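Local coordinates for protein anti-sigma-I factor RsgI3 (Clostridium thermocellum, PDB 6QE7) that probably holds the sigma factor SigI3 inactive until its extracellular pair of PA14 domains, the part present here, binds plant cell-wall polysaccharide such as pectin, at residues A[184-187]-A[188-191]; A[132-136]-A[137-141]. One frame throughout, in Å; residues are numbered along the deposited sequence.

Contact 1: A[184-187]-A[188-191]; sequences FPVG and ELKD
Leu189 folds back over the turn that precedes it and sets its two methyl groups against Phe184 and Val186. From its CB, CG lies anti to the carbonyl carbon (chi1 -65°), which swings the isobutyl group back toward residues 184-187. Leu189 CG itself rests 3.3 Å from Val186 O. Beyond it the branch divides the work. Leu189 CD1 meets Phe184 at the root of the ring, 3.7 Å from Phe184 CB, with the two side chains running at a slant to each other. Leu189 CD1 also lies 3.1 Å from Val186 O, a close approach of a methyl to a carbonyl oxygen. Leu189 CD2 turns to the valine and touches Val186 CG1 at 3.7 Å, the two side chains meeting nearly at right angles. A forked leucine suits this place because one residue can serve an aromatic and a branched aliphatic partner at once. Phe194, on strand 193-202, touches Phe184, Val186 and Leu189 and so extends the apolar cluster, whose valine is buried.

The polar edge of the turn is organised differently. The left-handed backbone conformation of Glu188 (phi 58°, psi 50°) turns the main chain here, and its side chain bends at chi2, bringing Glu188 OE1 within 3.1 Å of Gly187 O. Two acceptors this close would be expected to repel each other; Arg168 NH1 bonds to both and probably offsets this, making a salt bridge with the carboxylate and a hydrogen bond with the carbonyl. The long, cationic arginine thus fastens the exposed bend to strand 167-173. Gly187 puts no side chain on this outer corner. The whole is an irregular surface turn held by a small hydrophobic cluster, within the loop joining strands 177-179 and 193-202 of the second PA14 domain's β-sandwich.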
loop_
_atom_site.group_PDB
_atom_site.type_symbol
_atom_site.label_atom_id
_atom_site.label_comp_id
_atom_site.label_asym_id
_atom_site.label_seq_id
_atom_site.Cartn_x
_atom_site.Cartn_y
_atom_site.Cartn_z
ATOM N N PHE A 184 -9.641 30.839 12.306
ATOM C CA PHE A 184 -9.793 30.025 11.073
ATOM C C PHE A 184 -8.433 29.623 10.546
ATOM O O PHE A 184 -7.503 30.401 10.476
ATOM C CB PHE A 184 -10.595 30.770 10.003
ATOM C CG PHE A 184 -11.965 31.174 10.468
ATOM C CD1 PHE A 184 -12.885 30.216 10.824
ATOM C CD2 PHE A 184 -12.260 32.504 10.710
ATOM C CE1 PHE A 184 -14.135 30.571 11.291
ATOM C CE2 PHE A 184 -13.509 32.866 11.157
ATOM C CZ PHE A 184 -14.462 31.908 11.407
ATOM N N PRO A 185 -8.301 28.404 10.003
ATOM C CA PRO A 185 -7.031 27.983 9.440
ATOM C C PRO A 185 -6.585 28.725 8.170
ATOM O O PRO A 185 -5.440 28.567 7.705
ATOM C CB PRO A 185 -7.202 26.462 9.256
ATOM C CG PRO A 185 -8.692 26.294 9.091
ATOM C CD PRO A 185 -9.341 27.388 9.933
ATOM N N VAL A 186 -7.446 29.546 7.600
ATOM C CA VAL A 186 -7.192 30.201 6.295
ATOM C C VAL A 186 -7.459 31.682 6.569
ATOM O O VAL A 186 -8.496 31.947 7.181
ATOM C CB VAL A 186 -8.137 29.634 5.214
ATOM C CG1 VAL A 186 -7.876 30.228 3.834
ATOM C CG2 VAL A 186 -8.039 28.139 5.148
ATOM N N GLY A 187 -6.543 32.560 6.203
ATOM C CA GLY A 187 -6.718 34.019 6.350
ATOM C C GLY A 187 -7.468 34.633 5.186
ATOM O O GLY A 187 -7.719 33.949 4.169
ATOM N N GLU A 188 -7.831 35.904 5.311
ATOM C CA GLU A 188 -8.467 36.689 4.227
ATOM C C GLU A 188 -9.764 36.011 3.757
ATOM O O GLU A 188 -9.910 35.790 2.553
ATOM C CB GLU A 188 -7.569 36.861 2.988
ATOM C CG GLU A 188 -6.200 37.501 3.211
ATOM C CD GLU A 188 -5.065 36.487 3.195
ATOM O OE1 GLU A 188 -5.326 35.311 2.827
ATOM O OE2 GLU A 188 -3.924 36.863 3.529
ATOM N N LEU A 189 -10.651 35.644 4.662
ATOM C CA LEU A 189 -11.901 34.949 4.280
ATOM C C LEU A 189 -13.031 35.954 4.148
ATOM O O LEU A 189 -12.924 37.004 4.732
ATOM C CB LEU A 189 -12.248 33.920 5.351
ATOM C CG LEU A 189 -11.237 32.780 5.470
ATOM C CD1 LEU A 189 -11.570 31.915 6.667
ATOM C CD2 LEU A 189 -11.174 31.951 4.189
ATOM N N LYS A 190 -14.134 35.570 3.527
ATOM C CA LYS A 190 -15.384 36.353 3.620
ATOM C C LYS A 190 -16.349 35.558 4.500
ATOM O O LYS A 190 -16.559 34.367 4.228
ATOM C CB LYS A 190 -15.877 36.611 2.196
ATOM C CG LYS A 190 -14.928 37.375 1.276
ATOM C CD LYS A 190 -15.020 36.845 -0.149
ATOM C CE LYS A 190 -14.488 37.766 -1.231
ATOM N NZ LYS A 190 -13.089 37.411 -1.563
ATOM N N ASP A 191 -16.863 36.136 5.556
ATOM C CA ASP A 191 -17.921 35.490 6.390
ATOM C C ASP A 191 -17.475 34.126 6.980
ATOM O O ASP A 191 -18.368 33.294 7.258
ATOM C CB ASP A 191 -19.201 35.310 5.573
ATOM C CG ASP A 191 -19.775 36.586 4.973
ATOM O OD1 ASP A 191 -20.053 37.525 5.760
ATOM O OD2 ASP A 191 -19.904 36.623 3.736
#

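Contact 2: A[132-136]-A[137-141]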
loop_
_atom_site.group_PDB
_atom_site.type_symbol
_atom_site.label_atom_id
_atom_site.label_comp_id
_atom_site.label_asym_id
_atom_site.label_seq_id
_atom_site.Cartn_x
_atom_site.Cartn_y
_atom_site.Cartn_z
ATOM N N GLU A 132 17.014 -26.431 -10.597
ATOM C CA GLU A 132 17.560 -25.927 -9.323
ATOM C C GLU A 132 16.858 -24.615 -8.963
ATOM O O GLU A 132 16.303 -24.004 -9.888
ATOM C CB GLU A 132 19.070 -25.750 -9.542
ATOM C CG GLU A 132 19.418 -24.909 -10.733
ATOM C CD GLU A 132 20.882 -24.512 -10.915
ATOM O OE1 GLU A 132 21.713 -25.131 -10.268
ATOM O OE2 GLU A 132 21.202 -23.581 -11.746
ATOM N N ILE A 133 16.913 -24.220 -7.686
ATOM C CA ILE A 133 16.925 -22.811 -7.211
ATOM C C ILE A 133 17.814 -21.955 -8.105
ATOM O O ILE A 133 19.006 -22.235 -8.242
ATOM C CB ILE A 133 17.384 -22.714 -5.735
ATOM C CG1 ILE A 133 16.459 -23.446 -4.766
ATOM C CG2 ILE A 133 17.542 -21.250 -5.360
ATOM C CD1 ILE A 133 15.095 -22.729 -4.571
ATOM N N ILE A 134 17.304 -20.844 -8.623
ATOM C CA ILE A 134 18.164 -20.038 -9.515
ATOM C C ILE A 134 19.277 -19.499 -8.642
ATOM O O ILE A 134 19.028 -18.742 -7.701
ATOM C CB ILE A 134 17.445 -18.908 -10.264
ATOM C CG1 ILE A 134 16.236 -19.401 -11.058
ATOM C CG2 ILE A 134 18.417 -18.147 -11.170
ATOM C CD1 ILE A 134 15.611 -18.346 -11.965
ATOM N N PRO A 135 20.549 -19.752 -8.980
ATOM C CA PRO A 135 21.642 -19.352 -8.101
ATOM C C PRO A 135 22.145 -17.930 -8.293
ATOM O O PRO A 135 21.815 -17.309 -9.289
ATOM C CB PRO A 135 22.718 -20.378 -8.473
ATOM C CG PRO A 135 22.501 -20.559 -9.939
ATOM C CD PRO A 135 21.001 -20.563 -10.121
ATOM N N SER A 136 22.903 -17.436 -7.302
ATOM C CA SER A 136 23.306 -16.020 -7.204
ATOM C C SER A 136 24.233 -15.688 -8.345
ATOM O O SER A 136 24.266 -14.525 -8.727
ATOM C CB SER A 136 23.977 -15.657 -5.894
ATOM O OG SER A 136 25.052 -16.523 -5.617
ATOM N N SER A 137 24.988 -16.661 -8.825
ATOM C CA SER A 137 25.981 -16.469 -9.933
ATOM C C SER A 137 25.248 -16.015 -11.184
ATOM O O SER A 137 25.868 -15.296 -11.935
ATOM C CB SER A 137 26.753 -17.724 -10.252
ATOM O OG SER A 137 25.858 -18.818 -10.386
ATOM N N GLN A 138 23.970 -16.386 -11.356
ATOM C CA GLN A 138 23.178 -15.999 -12.565
ATOM C C GLN A 138 22.227 -14.818 -12.314
ATOM O O GLN A 138 21.359 -14.594 -13.176
ATOM C CB GLN A 138 22.308 -17.170 -13.016
ATOM C CG GLN A 138 23.006 -18.519 -13.086
ATOM C CD GLN A 138 24.316 -18.463 -13.814
ATOM O OE1 GLN A 138 25.328 -18.947 -13.313
ATOM N NE2 GLN A 138 24.321 -17.800 -14.960
ATOM N N LEU A 139 22.332 -14.110 -11.195
ATOM C CA LEU A 139 21.356 -13.045 -10.828
ATOM C C LEU A 139 22.080 -11.760 -10.455
ATOM O O LEU A 139 23.012 -11.809 -9.628
ATOM C CB LEU A 139 20.461 -13.498 -9.668
ATOM C CG LEU A 139 19.608 -14.742 -9.870
ATOM C CD1 LEU A 139 19.124 -15.236 -8.521
ATOM C CD2 LEU A 139 18.410 -14.516 -10.779
ATOM N N TYR A 140 21.605 -10.642 -10.989
ATOM C CA TYR A 140 22.229 -9.303 -10.863
ATOM C C TYR A 140 21.181 -8.360 -10.307
ATOM O O TYR A 140 20.129 -8.211 -10.906
ATOM C CB TYR A 140 22.707 -8.779 -12.228
ATOM C CG TYR A 140 23.732 -9.681 -12.869
ATOM C CD1 TYR A 140 23.351 -10.885 -13.456
ATOM C CD2 TYR A 140 25.087 -9.361 -12.780
ATOM C CE1 TYR A 140 24.299 -11.751 -13.985
ATOM C CE2 TYR A 140 26.043 -10.210 -13.307
ATOM C CZ TYR A 140 25.647 -11.392 -13.911
ATOM O OH TYR A 140 26.623 -12.196 -14.395
ATOM N N PRO A 141 21.436 -7.712 -9.166
ATOM C CA PRO A 141 20.397 -6.937 -8.515
ATOM C C PRO A 141 20.159 -5.688 -9.327
ATOM O O PRO A 141 21.050 -5.265 -9.983
ATOM C CB PRO A 141 20.950 -6.595 -7.119
ATOM C CG PRO A 141 22.456 -6.823 -7.243
ATOM C CD PRO A 141 22.653 -7.855 -8.343
HETATM O O HOH W 1 25.675 -18.876 -7.024
#
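Ile134 CG2 stands anti to the backbone N, and Leu139 CG anti to its own carbonyl carbon (chi1 -60°); these torsions turn the two branches to the same place, where the side chains meet nearly at right angles, Ile134 CG2 lying 3.7 Å from Leu139 CD2. Val54 touches both, and Leu122 and Trp124 also pack on the isoleucine, a setting that suits bulky aliphatic groups. Gln138 is bent at chi2 (-48°), which lays Gln138 CG 3.8 Å from Pro135 CG and leads its amide back to Ser137: Ser137 OG donates to Gln138 OE1 at 3.0 Å, while Gln138 NE2 bonds to Glu55 O. Both ends of this buried amide are therefore engaged and its rotation fixed.

Between the side chains runs a short 3-10 turn, the link from strand 132-133 to strand 139-141, which lie in different sheets of the first PA14 domain. Two successive i to i+3 bonds form it, Gln138 N donating to Pro135 O at 3.1 Å and Leu139 N to Ser136 O at 3.2 Å. Proline suits the start, where its missing N-H costs the turn nothing. On the outer side, water 1 accepts from Ser137 N at 2.9 Å and hydrogen-bonds with Ser136 OG at 2.8 Å.

Followed from the N terminus, the chain reaches contact 2 first, near the end of the first PA14 domain. There residues 135-139 form a tight turn within 132-141 that takes the backbone from strand 132-133, paired with 119-125, to strand 139-141, paired with 53-54, and so ties the domain's two sheets together. The chain then passes into the second PA14 domain, where contact 1 closes a turn inside the loop between strands 177-179 and 193-202, again a connection between strands of two different sheets. The contacts follow in series, neither nested nor crossed. Each stays within its own domain, on opposite sides of the chain's centre, and the two do not touch, their nearest atoms being about 46 Å apart.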